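Local structure of adapter protein MecA 2 (3JTN) at residues Gln15-Leu20 against Thr85-Phe90; Gln21-Thr26 against Gly45-Glu50; Gln36-Leu41 against Thr63-Tyr68. The protein is an adaptor that delivers unfolded or aggregated proteins and the competence factor ComK to the ClpC protease, and its C-terminal domain, the part modelled here, contacts ClpC. All blocks are in the same frame, centred on the assembly; numbering follows the deposited sequence.

How the interactions relate
Helix 10-22 carries interactions 1 and 2, and strand 36-41 of interaction 3 packs against it. Interaction 1 packs one flank of the helix against helix 82-87, and interaction 2 takes over where it ends, the two centres lying about 13 Å apart; Leu-20 O probably accepts a hydrogen bond from Ile-25 N, 2.8 Å away, at the changeover. Interaction 3 lies on the other side of the chain's centre, about 18 Å from each of the other two centres. Strand 36-41 connects them: Leu-39 CD2 meets Leu-16 CD2 at 3.4 Å, and Leu-41 packs on both Leu-20 and Ile-25. All three are packing contacts within the C-terminal domain, the part that interacts with ClpC.

Interaction 1: residues Gln15-Leu20 against Thr85-Phe90; sequences QLSESL and TIQTHF
Ser-17 faces helix 82-87, and its hydroxyl sits beside the outer carbons of Ile-86: Ser-17 OG is 3.1 Å from Ile-86 CD1 and 3.5 Å from Ile-86 CG2. With OG turned to the backbone N side, anti to the carbonyl carbon (chi1 -63°), the hydroxyl is hydrogen-bonded to Ile-13 O of its own helix, so this buried polar group is satisfied although its cross-helix neighbour is purely aliphatic. The Ser-17 CB also meets the amide of Gln-87, with OE1 3.2 Å away. The CA atoms of Ser-17 and Gln-87 are only 6.5 Å apart, the nearest backbone approach of the two segments.

One residue on, Glu-18 starts off obliquely, but a bend at chi2 (45°) swings its carboxylate round to the glutamine. Gln-87 NE2 donates to Glu-18 OE2 over 2.8 Å, a weak bond because the N-H is poorly aimed; the two side chains cross at about a right angle, with carboxylate and amide planes 79° apart.

Beyond these residues, Leu-16 and Leu-20 turn to the core, packing on Leu-39 of strand 36-41 and on Leu-56 and Val-55 of helix 49-59. Helix 82-87 covers another flank of helix 10-22, where Ile-86 lies among Phe-10, Ile-13, Ile-14 and Met-78 of strand 75-78.

Interaction 2: residues Gln21-Thr26 against Gly45-Glu50; sequences QRIGIT and GSHTAE
His-47 brings the edge of its ring up to Ile-23, at the point where a Schellman motif ends helix 10-22. In that motif Gly-24 is the C-prime residue, with positive phi; its N bonds to Gln-21 O, and Ile-25 N reaches back to Leu-20 O. The turn leaves the carbonyl of Ile-23 facing the segment that leads into helix 49-59, and His-47 uses it.

The imidazole puts its N-H rather than a face on this carbonyl. His-47 NE2 donates to Ile-23 O over 2.6 Å, and the oxygen lies almost in the ring plane, although the N-H...O angle of 131° makes the bond bent. On the carbonyl side the donor is tilted 19° out of the C=O plane. The Ile-23 side chain accompanies the bond: its CB is 3.2 Å from His-47 NE2. Its CG1 lies between the backbone N and the carbonyl carbon (chi1 73°), which sets that branch alongside the ring, CG1 by the NE2-CD2 edge and CD1 nearest CD2; the two side chains cross obliquely. Ser-46 OG sits 3.8 Å above the plane, over the centre of the same ring.

A second approach runs through Ile-25. Its CD1 comes near the ring plane at the edge of His-47, 4.0 Å from CD2, and presses on the backbone of Gly-45, 3.2 Å from its N. This glycine also has positive phi, and a CB built on it would clash with that methyl, so the packing depends on bare backbone. Further along, Thr-48 occupies the N-cap position of helix 49-59, where its OG1 donates to Glu-50 OE1 rather than capping the helix.

One water completes the joint: it accepts from Ser-46 N (2.8 Å) and donates to Ile-23 O (3.2 Å), giving that carbonyl oxygen a second donor beside His-47 NE2.

Interaction 3: residues Gln36-Leu41 against Thr63-Tyr68; sequences QYFLSL and TTLTIY
An ST turn at Thr-63 opens the segment leading into helix 67-73 and packs it over Phe-38, on the face of the antiparallel sheet turned away from helix 10-22. Thr-63 OG1, anti to the backbone N (chi1 174°), accepts from Leu-65 N at 3.1 Å in a fairly straight bond (161°). The same oxygen lies at the edge of the Phe-38 ring, near its plane and 3.5 Å from CE1.

Leu-65 comes from above instead. Its CD2 stands over the face in a CH-pi contact, 3.7 Å from the centroid of the Phe-38 ring and displaced toward CE1 and CZ. Two residues further along the strand, Ser-40 OG meets Ile-67 CD1 at 3.5 Å.

Gln-6, Tyr-33 and Leu-70 also touch Phe-38, and Thr-66 caps the new helix through Arg-69 N. An alanine at Phe-38 is likely to leave the Leu-65 methyl without its aromatic face and open a gap beneath the turn.

Across the contact the chemistry is mainly van der Waals and CH-pi packing, with two hydroxyl oxygens lying against carbon; the Thr-63 bond shapes the turn beside the ring, and the Thr-66 bond caps helix 67-73.

Interaction 1: residues Gln15-Leu20 against Thr85-Phe90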
# COMPACT_ATOMS: atom_id res chain seq x y z
N GLN A 15 -6.47 -7.48 -2.59
CA GLN A 15 -6.91 -7.35 -3.96
C GLN A 15 -5.99 -6.42 -4.75
O GLN A 15 -5.49 -6.75 -5.82
CB GLN A 15 -8.33 -6.79 -3.93
CG GLN A 15 -9.37 -7.84 -3.55
CD GLN A 15 -10.75 -7.25 -3.27
OE1 GLN A 15 -10.87 -6.09 -2.85
NE2 GLN A 15 -11.79 -8.05 -3.48
N LEU A 16 -5.76 -5.23 -4.21
CA LEU A 16 -4.77 -4.33 -4.77
C LEU A 16 -3.48 -5.06 -5.11
O LEU A 16 -2.90 -4.85 -6.17
CB LEU A 16 -4.47 -3.22 -3.76
CG LEU A 16 -3.22 -2.40 -4.01
CD1 LEU A 16 -3.37 -1.59 -5.28
CD2 LEU A 16 -3.00 -1.49 -2.83
N SER A 17 -3.02 -5.90 -4.20
CA SER A 17 -1.75 -6.59 -4.36
C SER A 17 -1.64 -7.32 -5.67
O SER A 17 -0.56 -7.40 -6.27
CB SER A 17 -1.53 -7.58 -3.23
OG SER A 17 -1.46 -6.87 -2.01
N GLU A 18 -2.75 -7.87 -6.13
CA GLU A 18 -2.76 -8.57 -7.41
C GLU A 18 -2.44 -7.61 -8.53
O GLU A 18 -1.70 -7.94 -9.46
CB GLU A 18 -4.13 -9.23 -7.65
CG GLU A 18 -4.24 -9.92 -9.01
CD GLU A 18 -3.01 -10.76 -9.35
OE1 GLU A 18 -2.33 -10.45 -10.36
OE2 GLU A 18 -2.71 -11.71 -8.60
N SER A 19 -2.99 -6.40 -8.45
CA SER A 19 -2.78 -5.42 -9.50
C SER A 19 -1.34 -4.92 -9.41
O SER A 19 -0.65 -4.85 -10.42
CB SER A 19 -3.77 -4.27 -9.38
OG SER A 19 -5.08 -4.70 -9.66
N LEU A 20 -0.89 -4.61 -8.20
CA LEU A 20 0.49 -4.12 -8.03
C LEU A 20 1.52 -5.14 -8.52
O LEU A 20 2.48 -4.78 -9.19
CB LEU A 20 0.75 -3.73 -6.57
CG LEU A 20 -0.09 -2.60 -5.98
CD1 LEU A 20 0.51 -2.14 -4.67
CD2 LEU A 20 -0.21 -1.45 -6.94
N THR A 85 4.49 -10.47 0.01
CA THR A 85 4.01 -11.23 1.15
C THR A 85 2.57 -11.67 0.94
O THR A 85 2.21 -12.81 1.18
CB THR A 85 4.06 -10.39 2.42
OG1 THR A 85 5.42 -10.19 2.80
CG2 THR A 85 3.30 -11.10 3.55
N ILE A 86 1.74 -10.74 0.48
CA ILE A 86 0.34 -11.03 0.20
C ILE A 86 0.21 -11.99 -0.96
O ILE A 86 -0.45 -13.02 -0.85
CB ILE A 86 -0.42 -9.75 -0.11
CG1 ILE A 86 -0.59 -8.93 1.17
CG2 ILE A 86 -1.77 -10.08 -0.71
CD1 ILE A 86 -1.41 -7.67 0.98
N GLN A 87 0.83 -11.66 -2.09
CA GLN A 87 0.69 -12.48 -3.29
C GLN A 87 1.23 -13.86 -3.05
O GLN A 87 0.82 -14.81 -3.71
CB GLN A 87 1.39 -11.85 -4.48
CG GLN A 87 0.71 -10.62 -4.98
CD GLN A 87 -0.72 -10.89 -5.35
OE1 GLN A 87 -1.64 -10.45 -4.65
NE2 GLN A 87 -0.93 -11.62 -6.44
N THR A 88 2.15 -13.98 -2.09
CA THR A 88 2.78 -15.26 -1.82
C THR A 88 1.88 -16.13 -0.95
O THR A 88 2.28 -17.22 -0.53
CB THR A 88 4.16 -15.07 -1.18
OG1 THR A 88 5.01 -16.17 -1.54
CG2 THR A 88 4.06 -14.97 0.33
N HIS A 89 0.66 -15.65 -0.70
CA HIS A 89 -0.32 -16.40 0.10
C HIS A 89 -1.66 -16.47 -0.63
O HIS A 89 -2.33 -17.49 -0.60
CB HIS A 89 -0.53 -15.73 1.47
CG HIS A 89 0.63 -15.89 2.41
ND1 HIS A 89 0.81 -17.01 3.18
CD2 HIS A 89 1.65 -15.05 2.70
CE1 HIS A 89 1.91 -16.87 3.90
NE2 HIS A 89 2.44 -15.69 3.63
N PHE A 90 -2.03 -15.37 -1.28
CA PHE A 90 -3.32 -15.24 -1.93
C PHE A 90 -3.19 -15.36 -3.45
O PHE A 90 -2.11 -15.67 -3.96
CB PHE A 90 -3.94 -13.89 -1.57
CG PHE A 90 -4.12 -13.69 -0.09
CD1 PHE A 90 -5.39 -13.67 0.48
CD2 PHE A 90 -3.01 -13.51 0.73
CE1 PHE A 90 -5.54 -13.48 1.84
CE2 PHE A 90 -3.16 -13.32 2.09
CZ PHE A 90 -4.43 -13.31 2.66

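Interaction 2: residues Gln21-Thr26 against Gly45-Glu50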
# COMPACT_ATOMS: atom_id res chain seq x y z
N GLN A 21 1.32 -6.40 -8.16
CA GLN A 21 2.17 -7.47 -8.67
C GLN A 21 2.09 -7.55 -10.20
O GLN A 21 3.08 -7.79 -10.87
CB GLN A 21 1.77 -8.81 -8.06
CG GLN A 21 2.53 -9.99 -8.63
CD GLN A 21 2.04 -11.31 -8.07
OE1 GLN A 21 2.67 -11.87 -7.17
NE2 GLN A 21 0.92 -11.80 -8.58
N ARG A 22 0.89 -7.35 -10.74
CA ARG A 22 0.71 -7.35 -12.18
C ARG A 22 1.66 -6.30 -12.79
O ARG A 22 2.32 -6.56 -13.79
CB ARG A 22 -0.74 -7.01 -12.55
CG ARG A 22 -1.25 -7.72 -13.79
CD ARG A 22 -2.14 -6.82 -14.64
NE ARG A 22 -1.31 -6.18 -15.64
CZ ARG A 22 -1.20 -4.88 -15.86
NH1 ARG A 22 -1.93 -3.99 -15.19
NH2 ARG A 22 -0.36 -4.46 -16.80
N ILE A 23 1.71 -5.11 -12.18
CA ILE A 23 2.50 -4.03 -12.76
C ILE A 23 3.93 -3.95 -12.21
O ILE A 23 4.56 -2.88 -12.22
CB ILE A 23 1.78 -2.67 -12.69
CG1 ILE A 23 1.77 -2.12 -11.27
CG2 ILE A 23 0.33 -2.81 -13.23
CD1 ILE A 23 0.98 -0.83 -11.12
N GLY A 24 4.43 -5.09 -11.75
CA GLY A 24 5.80 -5.19 -11.29
C GLY A 24 6.15 -4.47 -9.99
O GLY A 24 7.33 -4.35 -9.66
N ILE A 25 5.14 -4.00 -9.26
CA ILE A 25 5.38 -3.36 -7.95
C ILE A 25 5.21 -4.40 -6.84
O ILE A 25 4.10 -4.67 -6.39
CB ILE A 25 4.40 -2.21 -7.67
CG1 ILE A 25 4.54 -1.10 -8.71
CG2 ILE A 25 4.60 -1.65 -6.28
CD1 ILE A 25 5.90 -0.98 -9.27
N THR A 26 6.33 -4.98 -6.41
CA THR A 26 6.28 -6.13 -5.51
C THR A 26 6.57 -5.74 -4.05
O THR A 26 6.64 -6.58 -3.17
CB THR A 26 7.24 -7.24 -6.01
OG1 THR A 26 6.75 -7.78 -7.24
CG2 THR A 26 7.37 -8.35 -5.02
N GLY A 45 8.38 1.06 -9.64
CA GLY A 45 8.93 0.34 -10.77
C GLY A 45 9.15 1.24 -11.97
O GLY A 45 9.71 2.33 -11.85
N SER A 46 8.71 0.76 -13.13
CA SER A 46 8.88 1.49 -14.38
C SER A 46 7.78 2.53 -14.53
O SER A 46 7.69 3.23 -15.53
CB SER A 46 8.82 0.51 -15.55
OG SER A 46 7.72 -0.36 -15.40
N HIS A 47 6.94 2.62 -13.50
CA HIS A 47 5.73 3.41 -13.58
C HIS A 47 5.86 4.80 -12.97
O HIS A 47 6.78 5.10 -12.20
CB HIS A 47 4.57 2.67 -12.91
CG HIS A 47 4.36 1.29 -13.45
ND1 HIS A 47 4.09 1.04 -14.77
CD2 HIS A 47 4.41 0.07 -12.85
CE1 HIS A 47 3.97 -0.26 -14.97
NE2 HIS A 47 4.15 -0.87 -13.82
N THR A 48 4.90 5.63 -13.34
CA THR A 48 4.84 7.00 -12.89
C THR A 48 4.03 7.01 -11.60
O THR A 48 3.55 5.97 -11.16
CB THR A 48 4.16 7.86 -13.97
OG1 THR A 48 4.52 9.23 -13.79
CG2 THR A 48 2.65 7.70 -13.91
N ALA A 49 3.88 8.17 -10.98
CA ALA A 49 3.08 8.26 -9.76
C ALA A 49 1.61 8.20 -10.12
O ALA A 49 0.83 7.52 -9.46
CB ALA A 49 3.39 9.53 -8.99
N GLU A 50 1.24 8.93 -11.17
CA GLU A 50 -0.14 8.97 -11.64
C GLU A 50 -0.62 7.57 -11.98
O GLU A 50 -1.75 7.21 -11.69
CB GLU A 50 -0.27 9.89 -12.85
CG GLU A 50 0.14 11.33 -12.61
CD GLU A 50 1.65 11.50 -12.47
OE1 GLU A 50 2.40 10.88 -13.26
OE2 GLU A 50 2.09 12.25 -11.57
O HOH W 1 7.46 -1.74 -12.72

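Interaction 3: residues Gln36-Leu41 against Thr63-Tyr68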
# COMPACT_ATOMS: atom_id res chain seq x y z
N GLN A 36 -7.39 1.43 10.72
CA GLN A 36 -7.34 1.28 9.28
C GLN A 36 -5.98 0.82 8.82
O GLN A 36 -4.98 1.01 9.50
CB GLN A 36 -7.72 2.58 8.56
CG GLN A 36 -9.20 2.68 8.21
CD GLN A 36 -9.48 3.71 7.15
OE1 GLN A 36 -8.56 4.30 6.58
NE2 GLN A 36 -10.76 3.94 6.87
N TYR A 37 -5.95 0.21 7.64
CA TYR A 37 -4.72 -0.20 7.00
C TYR A 37 -4.26 0.85 6.01
O TYR A 37 -5.05 1.44 5.29
CB TYR A 37 -4.93 -1.53 6.28
CG TYR A 37 -5.06 -2.67 7.23
CD1 TYR A 37 -3.93 -3.25 7.79
CD2 TYR A 37 -6.31 -3.12 7.62
CE1 TYR A 37 -4.02 -4.27 8.67
CE2 TYR A 37 -6.42 -4.15 8.53
CZ TYR A 37 -5.28 -4.72 9.04
OH TYR A 37 -5.37 -5.74 9.93
N PHE A 38 -2.96 1.06 5.95
CA PHE A 38 -2.40 2.00 5.01
C PHE A 38 -1.30 1.31 4.24
O PHE A 38 -0.57 0.48 4.78
CB PHE A 38 -1.82 3.23 5.74
CG PHE A 38 -2.85 3.98 6.53
CD1 PHE A 38 -3.39 5.16 6.05
CD2 PHE A 38 -3.27 3.51 7.76
CE1 PHE A 38 -4.33 5.86 6.77
CE2 PHE A 38 -4.21 4.20 8.49
CZ PHE A 38 -4.75 5.38 8.00
N LEU A 39 -1.20 1.65 2.97
CA LEU A 39 -0.10 1.17 2.18
C LEU A 39 0.74 2.35 1.77
O LEU A 39 0.23 3.40 1.37
CB LEU A 39 -0.60 0.43 0.94
CG LEU A 39 0.47 -0.13 0.01
CD1 LEU A 39 1.07 -1.41 0.55
CD2 LEU A 39 -0.16 -0.40 -1.34
N SER A 40 2.04 2.18 1.89
CA SER A 40 2.98 3.19 1.46
C SER A 40 3.80 2.52 0.40
O SER A 40 4.21 1.37 0.57
CB SER A 40 3.89 3.59 2.61
OG SER A 40 5.05 4.24 2.12
N LEU A 41 4.00 3.21 -0.72
CA LEU A 41 4.85 2.71 -1.78
C LEU A 41 5.97 3.71 -1.97
O LEU A 41 5.75 4.92 -1.87
CB LEU A 41 4.07 2.54 -3.09
CG LEU A 41 2.99 1.47 -3.17
CD1 LEU A 41 2.30 1.55 -4.52
CD2 LEU A 41 3.56 0.07 -2.96
N THR A 63 -4.82 9.61 1.79
CA THR A 63 -4.84 9.92 3.20
C THR A 63 -3.95 11.14 3.36
O THR A 63 -3.02 11.32 2.58
CB THR A 63 -4.31 8.73 4.03
OG1 THR A 63 -4.21 9.09 5.41
CG2 THR A 63 -2.95 8.28 3.51
N THR A 64 -4.26 11.99 4.34
CA THR A 64 -3.41 13.14 4.61
C THR A 64 -2.31 12.76 5.59
O THR A 64 -1.43 13.56 5.90
CB THR A 64 -4.21 14.33 5.17
OG1 THR A 64 -4.74 13.99 6.46
CG2 THR A 64 -5.36 14.72 4.23
N LEU A 65 -2.36 11.52 6.08
CA LEU A 65 -1.37 11.06 7.04
C LEU A 65 0.03 11.29 6.51
O LEU A 65 0.24 11.43 5.32
CB LEU A 65 -1.58 9.58 7.36
CG LEU A 65 -2.36 9.30 8.64
CD1 LEU A 65 -3.72 9.97 8.61
CD2 LEU A 65 -2.49 7.82 8.83
N THR A 66 1.00 11.35 7.42
CA THR A 66 2.39 11.34 7.03
C THR A 66 2.92 9.93 7.27
O THR A 66 2.31 9.15 8.02
CB THR A 66 3.20 12.36 7.84
OG1 THR A 66 3.19 12.00 9.23
CG2 THR A 66 2.59 13.73 7.68
N ILE A 67 4.02 9.57 6.61
CA ILE A 67 4.66 8.29 6.88
C ILE A 67 5.25 8.35 8.28
O ILE A 67 5.41 7.32 8.94
CB ILE A 67 5.78 7.96 5.87
CG1 ILE A 67 6.25 6.51 6.03
CG2 ILE A 67 6.95 8.92 6.05
CD1 ILE A 67 5.35 5.50 5.37
N TYR A 68 5.57 9.57 8.72
CA TYR A 68 6.04 9.80 10.08
C TYR A 68 4.96 9.39 11.08
O TYR A 68 5.22 8.62 12.00
CB TYR A 68 6.43 11.26 10.30
CG TYR A 68 6.81 11.53 11.74
CD1 TYR A 68 8.09 11.26 12.20
CD2 TYR A 68 5.88 12.00 12.65
CE1 TYR A 68 8.44 11.47 13.53
CE2 TYR A 68 6.21 12.22 13.97
CZ TYR A 68 7.49 11.95 14.41
OH TYR A 68 7.84 12.17 15.73